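Local atomic coordinates of sensor protein (Geobacter sulfurreducens, PDB entry 3H7M), a protein that probably senses an extracellular signal through this periplasmic-binding-protein-like domain and passes it to its own histidine kinase region, which uses ATP to phosphorylate a histidine. Residues 90-95 and 190-195; 34-39 and 223-228; 96-101 and 161-166. One frame throughout, in Å; residues are numbered along the deposited sequence.

Contact 1. Residues 90-95 and 190-195; sequences TPPHTI and AQRYGY
Thr94 and Tyr193 form an antiparallel hydrogen-bonded pair, followed by the non-hydrogen-bonded pair of Ile95 and Arg192, and His93 joins Thr94 in facing Tyr193 as a classic beta bulge. The bulge makes Tyr193 O a double acceptor: His93 N reaches it at 2.8 Å along a bent path (136° at the hydrogen), while Thr94 N donates to it at 3.1 Å. Tyr193 N returns a bond of 2.8 Å to Thr94 O. At the far end, Thr90 N donates to Tyr195 O (3.2 Å), and a water donates to Thr90 O. Thr90 OG1 touches Tyr195 CB and donates to Pro91 O. His93 turns its CG between its own N and carbonyl carbon (chi1 57°), and one face of the imidazole lies over Tyr193 O. Its CE1 meets the edge of Tyr193 at CD2, 3.6 Å away. The imidazole edge approaches the face of Tyr195 in an offset edge-to-face pair, planes 68° apart, with His93 CD2 3.6 Å from Tyr195 CE1. Thr94 CG2 rests 3.4 Å from Tyr193 CD2. Pro92 CG sits over the Arg192 guanidinium, offset toward its rim, and Ile95 CG2 meets Ala190 CB at 3.9 Å. The two segments belong to the long strands 87-103 and 181-198, which link the lobes as the hinge strands of the periplasmic binding protein fold. His93 NE2 bonds to Gln75 O, Tyr195 OH to Thr41 OG1 and, probably, Tyr193 OH to Asn37 ND2. The bond to Gln75 thus holds the turn of the imidazole and the other two place the hydroxyl ends, while the tilt of the tyrosine rings rests on their packing around His93.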
# COMPACT_ATOMS: atom_id res chain seq x y z
N THR A 90 3.11 -10.18 9.40
CA THR A 90 4.28 -11.01 9.23
C THR A 90 5.37 -9.96 9.15
O THR A 90 5.08 -8.77 9.21
CB THR A 90 4.24 -11.72 7.89
OG1 THR A 90 4.16 -10.73 6.84
CG2 THR A 90 3.05 -12.65 7.80
N PRO A 91 6.64 -10.38 9.07
CA PRO A 91 7.63 -9.31 8.95
C PRO A 91 7.22 -8.64 7.62
O PRO A 91 6.51 -9.24 6.81
CB PRO A 91 8.94 -10.07 8.81
CG PRO A 91 8.69 -11.31 9.61
CD PRO A 91 7.28 -11.69 9.27
N PRO A 92 7.69 -7.40 7.38
CA PRO A 92 7.35 -6.69 6.13
C PRO A 92 8.14 -7.14 4.91
O PRO A 92 9.29 -7.57 5.03
CB PRO A 92 7.65 -5.24 6.49
CG PRO A 92 8.92 -5.40 7.34
CD PRO A 92 8.61 -6.62 8.22
N HIS A 93 7.55 -7.05 3.72
CA HIS A 93 8.30 -7.42 2.53
C HIS A 93 8.87 -6.17 1.86
O HIS A 93 9.72 -6.25 0.98
CB HIS A 93 7.46 -8.30 1.57
CG HIS A 93 6.16 -7.70 1.11
ND1 HIS A 93 6.10 -6.57 0.31
CD2 HIS A 93 4.88 -8.11 1.28
CE1 HIS A 93 4.84 -6.32 0.01
NE2 HIS A 93 4.08 -7.23 0.59
N THR A 94 8.41 -5.01 2.31
CA THR A 94 8.93 -3.75 1.78
C THR A 94 8.69 -2.55 2.72
O THR A 94 7.84 -2.60 3.62
CB THR A 94 8.27 -3.39 0.42
OG1 THR A 94 8.92 -2.24 -0.14
CG2 THR A 94 6.81 -3.07 0.62
N ILE A 95 9.44 -1.48 2.51
CA ILE A 95 9.28 -0.25 3.28
C ILE A 95 8.72 0.82 2.35
O ILE A 95 9.29 1.12 1.30
CB ILE A 95 10.62 0.25 3.83
CG1 ILE A 95 11.26 -0.84 4.68
CG2 ILE A 95 10.38 1.50 4.66
CD1 ILE A 95 10.40 -1.29 5.83
N ALA A 190 8.34 6.73 6.82
CA ALA A 190 8.50 5.37 6.27
C ALA A 190 7.60 4.31 6.94
O ALA A 190 7.41 4.33 8.14
CB ALA A 190 9.95 4.94 6.36
N GLN A 191 7.07 3.38 6.15
CA GLN A 191 6.19 2.35 6.69
C GLN A 191 6.67 0.93 6.43
O GLN A 191 7.35 0.67 5.43
CB GLN A 191 4.79 2.50 6.09
CG GLN A 191 4.18 3.85 6.32
CD GLN A 191 4.04 4.14 7.78
OE1 GLN A 191 3.30 3.45 8.49
NE2 GLN A 191 4.75 5.16 8.26
N ARG A 192 6.33 0.02 7.34
CA ARG A 192 6.71 -1.39 7.20
C ARG A 192 5.47 -2.01 6.58
O ARG A 192 4.41 -2.03 7.19
CB ARG A 192 7.00 -2.01 8.56
CG ARG A 192 7.94 -1.17 9.42
CD ARG A 192 8.44 -1.95 10.62
NE ARG A 192 9.65 -2.72 10.30
CZ ARG A 192 10.03 -3.81 10.96
NH1 ARG A 192 9.30 -4.25 11.97
NH2 ARG A 192 11.14 -4.45 10.60
N TYR A 193 5.62 -2.50 5.35
CA TYR A 193 4.50 -3.04 4.56
C TYR A 193 4.62 -4.55 4.27
O TYR A 193 5.67 -5.02 3.79
CB TYR A 193 4.47 -2.22 3.25
CG TYR A 193 3.32 -2.40 2.31
CD1 TYR A 193 2.14 -1.66 2.46
CD2 TYR A 193 3.45 -3.23 1.19
CE1 TYR A 193 1.12 -1.74 1.50
CE2 TYR A 193 2.44 -3.31 0.21
CZ TYR A 193 1.28 -2.57 0.37
OH TYR A 193 0.29 -2.70 -0.57
N GLY A 194 3.56 -5.31 4.53
CA GLY A 194 3.67 -6.74 4.29
C GLY A 194 2.37 -7.50 4.43
O GLY A 194 1.29 -6.91 4.37
N TYR A 195 2.45 -8.81 4.61
CA TYR A 195 1.21 -9.56 4.75
C TYR A 195 0.64 -9.40 6.14
O TYR A 195 1.34 -8.99 7.08
CB TYR A 195 1.41 -11.05 4.47
CG TYR A 195 1.90 -11.35 3.08
CD1 TYR A 195 3.25 -11.26 2.76
CD2 TYR A 195 1.00 -11.72 2.07
CE1 TYR A 195 3.70 -11.52 1.48
CE2 TYR A 195 1.44 -11.98 0.79
CZ TYR A 195 2.80 -11.88 0.50
OH TYR A 195 3.23 -12.10 -0.78
O HOH W 1 3.15 -7.36 7.43

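Contact 2. Residues 34-39 and 223-228; sequences AGYNVE and AIRAKW
Glu39 and Lys227 supply the charged part of the contact, a salt bridge between helix 36-48 and the end of helix 220-227. The fully extended lysine chain crosses the glutamate at about a right angle, and Lys227 NZ meets Glu39 OE1 at 3.1 Å on its syn side, somewhat out of the carboxylate plane; a bond to OE2 is weak. Lys227 was modelled in two conformers, so how constantly this bridge is held is doubtful. Glu39 OE1 also lies at the edge of the Trp228 indole, near its plane, 3.3 Å from Trp228 CZ2, where the polarised C-H rim would probably favour the negative charge. Tyr36 CB stands over the five-membered ring of Trp228, 4.0 Å from its centroid and only 9° off the normal, a CH-pi contact. Tyr36 CG is anti to its backbone N (chi1 172°), and the ring beyond turns an edge to the indole face in an offset edge-to-face pair, planes 76° apart. Gly35, the N-cap of helix 36-48, puts its C over an indole face together with Tyr36 N, which lies 3.5 Å from Trp228 CE2; Gly35 CA is 3.4 Å from Trp228 CH2. Lys227 CG lies over the opposite face, toward its rim. In this family 3 solute-binding-protein fold the C-terminal helix 220-227 thus docks against the first long helix of the domain, its trailing tryptophan laid under that helix's N-terminus. Ile224 CG2 packs 3.9 Å from Glu39 CB, the two side chains sliding past each other in opposite directions, and more loosely reaches Tyr36 CD2. Arg225 CA comes within 3.8 Å of Tyr36 CE2, at the ring edge. The Arg225 guanidinium leads away to Val231 O, Glu222 and Glu233, while Tyr36 OH bonds to His93 O.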
# COMPACT_ATOMS: atom_id res chain seq x y z
N ALA A 34 -2.33 -7.91 -10.53
CA ALA A 34 -0.96 -7.66 -10.94
C ALA A 34 -0.17 -6.86 -9.90
O ALA A 34 -0.74 -6.26 -8.98
CB ALA A 34 -0.95 -6.89 -12.29
N GLY A 35 1.14 -6.84 -10.08
CA GLY A 35 1.98 -6.07 -9.19
C GLY A 35 2.95 -6.85 -8.34
O GLY A 35 2.89 -8.09 -8.29
N TYR A 36 3.84 -6.10 -7.70
CA TYR A 36 4.87 -6.63 -6.81
C TYR A 36 4.25 -7.60 -5.78
O TYR A 36 4.70 -8.73 -5.66
CB TYR A 36 5.54 -5.44 -6.09
CG TYR A 36 6.50 -5.79 -4.98
CD1 TYR A 36 6.18 -5.53 -3.64
CD2 TYR A 36 7.76 -6.34 -5.26
CE1 TYR A 36 7.11 -5.80 -2.59
CE2 TYR A 36 8.69 -6.62 -4.24
CZ TYR A 36 8.36 -6.34 -2.91
OH TYR A 36 9.30 -6.55 -1.90
N ASN A 37 3.21 -7.17 -5.08
CA ASN A 37 2.56 -8.00 -4.07
C ASN A 37 2.10 -9.32 -4.65
O ASN A 37 2.35 -10.40 -4.10
CB ASN A 37 1.35 -7.27 -3.44
CG ASN A 37 1.75 -5.98 -2.67
OD1 ASN A 37 2.92 -5.64 -2.54
ND2 ASN A 37 0.75 -5.29 -2.16
N VAL A 38 1.43 -9.23 -5.79
CA VAL A 38 0.88 -10.38 -6.51
C VAL A 38 1.96 -11.39 -6.88
O VAL A 38 1.86 -12.59 -6.62
CB VAL A 38 0.13 -9.87 -7.77
CG1 VAL A 38 -0.28 -11.01 -8.69
CG2 VAL A 38 -1.13 -9.12 -7.31
N GLU A 39 3.02 -10.89 -7.46
CA GLU A 39 4.12 -11.73 -7.85
C GLU A 39 4.73 -12.39 -6.60
O GLU A 39 5.09 -13.57 -6.60
CB GLU A 39 5.14 -10.86 -8.55
CG GLU A 39 5.89 -11.54 -9.65
CD GLU A 39 6.41 -10.56 -10.67
OE1 GLU A 39 5.60 -9.71 -11.11
OE2 GLU A 39 7.61 -10.67 -11.02
N ALA A 223 14.97 -10.95 -7.07
CA ALA A 223 14.67 -11.07 -8.50
C ALA A 223 13.33 -10.44 -8.77
O ALA A 223 13.17 -9.70 -9.74
CB ALA A 223 14.62 -12.53 -8.93
N ILE A 224 12.37 -10.70 -7.89
CA ILE A 224 11.06 -10.12 -8.08
C ILE A 224 11.10 -8.63 -7.82
O ILE A 224 10.53 -7.84 -8.58
CB ILE A 224 10.03 -10.77 -7.16
CG1 ILE A 224 9.83 -12.24 -7.58
CG2 ILE A 224 8.71 -10.03 -7.26
CD1 ILE A 224 9.07 -13.11 -6.58
N ARG A 225 11.79 -8.23 -6.75
CA ARG A 225 11.86 -6.82 -6.41
C ARG A 225 12.57 -5.99 -7.47
O ARG A 225 12.14 -4.89 -7.78
CB ARG A 225 12.56 -6.59 -5.06
CG ARG A 225 12.49 -5.13 -4.59
CD ARG A 225 13.02 -4.94 -3.18
NE ARG A 225 14.45 -5.19 -3.10
CZ ARG A 225 15.38 -4.29 -3.41
NH1 ARG A 225 15.01 -3.08 -3.84
NH2 ARG A 225 16.67 -4.59 -3.28
N ALA A 226 13.64 -6.51 -8.04
CA ALA A 226 14.37 -5.75 -9.04
C ALA A 226 13.48 -5.38 -10.23
O ALA A 226 13.71 -4.38 -10.89
CB ALA A 226 15.59 -6.54 -9.51
N LYS A 227 12.46 -6.19 -10.48
CA LYS A 227 11.54 -5.95 -11.59
C LYS A 227 10.82 -4.61 -11.44
O LYS A 227 10.69 -3.85 -12.41
CB LYS A 227 10.51 -7.08 -11.68
CG LYS A 227 9.41 -6.90 -12.73
CD LYS A 227 8.53 -8.15 -12.82
CE LYS A 227 7.47 -8.06 -13.93
NZ LYS A 227 6.66 -9.30 -13.98
N TRP A 228 10.37 -4.32 -10.22
CA TRP A 228 9.66 -3.09 -9.95
C TRP A 228 10.54 -1.98 -9.38
O TRP A 228 10.77 -1.90 -8.16
CB TRP A 228 8.49 -3.39 -9.03
CG TRP A 228 7.73 -4.63 -9.46
CD1 TRP A 228 8.06 -5.93 -9.19
CD2 TRP A 228 6.52 -4.68 -10.23
NE1 TRP A 228 7.12 -6.79 -9.73
CE2 TRP A 228 6.16 -6.05 -10.37
CE3 TRP A 228 5.69 -3.71 -10.82
CZ2 TRP A 228 5.02 -6.47 -11.07
CZ3 TRP A 228 4.54 -4.13 -11.51
CH2 TRP A 228 4.22 -5.50 -11.63

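Contact 3. Residues 96-101 and 161-166; sequences VYHAIF and YAVVAM
Ala99 with Val164 and Phe101 with Ala162 are antiparallel hydrogen-bonded pairs in the second lobe, where the hinge strand 87-103 pairs with strand 161-165. Phe101 N donates to Ala162 O (2.8 Å), and Ala99 N reaches Val164 O at 3.0 Å. Beyond the strand end, Met166 N donates to Tyr97 O (3.1 Å), tying the start of helix 166-175 to the strand. On one face Phe101 crosses Val164 at about a right angle; its CG is anti to the carbonyl carbon (chi1 -71°), and Phe101 CE2 presses to 3.3 Å from Val164 CG2. Val164 O and Met166 O lie at the ring edge, in plane, and Leu151 and Leu154 of helix 147-155 also touch the phenyl. Ala99 CB meets Met166 SD at 3.8 Å. On the other face Ile100 CG1 packs 3.6 Å from Val163 CG2, in one of two modelled valine conformers; Ile100 CG2 touches Tyr161 CD1. An alanine in place of Phe101 would probably leave Val164 CG2 and the two leucines without their aromatic partner, opening a gap between sheet and helix. The backbone bonds set the register, and buried, mainly hydrocarbon groups pack on both sides of the paired strands.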
# COMPACT_ATOMS: atom_id res chain seq x y z
N VAL A 96 7.59 1.39 2.74
CA VAL A 96 6.91 2.42 1.96
C VAL A 96 7.09 3.84 2.51
O VAL A 96 6.58 4.17 3.57
CB VAL A 96 5.41 2.14 1.90
CG1 VAL A 96 4.70 3.20 1.07
CG2 VAL A 96 5.17 0.77 1.33
N TYR A 97 7.82 4.67 1.79
CA TYR A 97 8.02 6.06 2.20
C TYR A 97 6.88 6.88 1.65
O TYR A 97 6.21 6.48 0.71
CB TYR A 97 9.30 6.61 1.61
CG TYR A 97 10.55 6.25 2.34
CD1 TYR A 97 10.90 6.90 3.52
CD2 TYR A 97 11.42 5.30 1.83
CE1 TYR A 97 12.11 6.62 4.17
CE2 TYR A 97 12.62 5.01 2.47
CZ TYR A 97 12.96 5.67 3.63
OH TYR A 97 14.16 5.40 4.24
N HIS A 98 6.64 8.04 2.25
CA HIS A 98 5.59 8.93 1.75
C HIS A 98 6.25 10.16 1.19
O HIS A 98 7.46 10.35 1.28
CB HIS A 98 4.63 9.36 2.84
CG HIS A 98 3.63 8.33 3.20
ND1 HIS A 98 3.92 7.26 4.03
CD2 HIS A 98 2.33 8.19 2.86
CE1 HIS A 98 2.84 6.52 4.18
NE2 HIS A 98 1.86 7.06 3.48
N ALA A 99 5.44 11.02 0.61
CA ALA A 99 5.99 12.23 0.06
C ALA A 99 4.90 13.25 -0.10
O ALA A 99 3.71 12.92 -0.11
CB ALA A 99 6.62 11.93 -1.28
N ILE A 100 5.31 14.51 -0.13
CA ILE A 100 4.36 15.57 -0.36
C ILE A 100 4.53 15.94 -1.84
O ILE A 100 5.64 16.17 -2.34
CB ILE A 100 4.65 16.80 0.51
CG1 ILE A 100 4.38 16.47 1.98
CG2 ILE A 100 3.77 17.96 0.05
CD1 ILE A 100 4.86 17.56 2.93
N PHE A 101 3.40 15.96 -2.51
CA PHE A 101 3.30 16.27 -3.93
C PHE A 101 2.63 17.64 -4.11
O PHE A 101 1.73 18.01 -3.32
CB PHE A 101 2.45 15.19 -4.61
CG PHE A 101 3.14 13.85 -4.72
CD1 PHE A 101 3.98 13.57 -5.80
CD2 PHE A 101 2.96 12.88 -3.74
CE1 PHE A 101 4.63 12.35 -5.90
CE2 PHE A 101 3.61 11.65 -3.84
CZ PHE A 101 4.45 11.39 -4.92
N TYR A 161 -2.09 20.55 -1.82
CA TYR A 161 -1.01 19.57 -1.75
C TYR A 161 -1.67 18.24 -1.61
O TYR A 161 -2.88 18.16 -1.37
CB TYR A 161 -0.14 19.79 -0.53
CG TYR A 161 0.67 21.05 -0.59
CD1 TYR A 161 1.90 21.08 -1.25
CD2 TYR A 161 0.19 22.24 -0.02
CE1 TYR A 161 2.63 22.26 -1.36
CE2 TYR A 161 0.91 23.43 -0.13
CZ TYR A 161 2.13 23.43 -0.79
OH TYR A 161 2.85 24.59 -0.89
N ALA A 162 -0.86 17.21 -1.79
CA ALA A 162 -1.35 15.85 -1.60
C ALA A 162 -0.19 15.10 -0.98
O ALA A 162 0.97 15.38 -1.27
CB ALA A 162 -1.74 15.21 -2.92
N VAL A 163 -0.53 14.16 -0.10
CA VAL A 163 0.47 13.33 0.57
C VAL A 163 0.11 11.88 0.29
O VAL A 163 -0.96 11.40 0.68
CB VAL A 163 0.47 13.59 2.10
CG1 VAL A 163 1.21 12.46 2.82
CG2 VAL A 163 1.14 14.94 2.41
N VAL A 164 0.98 11.17 -0.43
CA VAL A 164 0.70 9.77 -0.74
C VAL A 164 2.01 9.05 -0.80
O VAL A 164 3.07 9.68 -0.76
CB VAL A 164 -0.03 9.60 -2.09
CG1 VAL A 164 -1.29 10.42 -2.12
CG2 VAL A 164 0.88 9.99 -3.22
N ALA A 165 1.94 7.72 -0.89
CA ALA A 165 3.16 6.94 -0.93
C ALA A 165 3.93 7.34 -2.17
O ALA A 165 3.39 7.41 -3.28
CB ALA A 165 2.83 5.46 -0.95
N MET A 166 5.19 7.61 -1.95
CA MET A 166 6.09 8.02 -2.99
C MET A 166 6.05 7.19 -4.29
O MET A 166 5.74 7.71 -5.38
CB MET A 166 7.50 7.99 -2.42
CG MET A 166 8.56 8.23 -3.44
SD MET A 166 8.75 9.97 -3.72
CE MET A 166 10.02 10.30 -2.46

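Overall arrangement
Contacts 1 and 3 share the hinge strand 87-103: contact 1 pairs it with strand 181-198 in the first lobe, contact 3 with strand 161-165 in the second. Their centres are about 17 Å apart, and they join where Gln191 N probably bonds to Val96 O. Contact 3 is the most buried and mainly apolar; contact 1, partly buried, adds aromatic rings with polar ends. Contact 2, also partly buried but with its centre farther from that of the chain (about 13 against 9 Å), joins helices rather than strands and mixes a charged pair with ring packing. It meets contact 1 through Tyr36 and Asn37 but does not touch contact 3, its nearest atoms about 8 Å off.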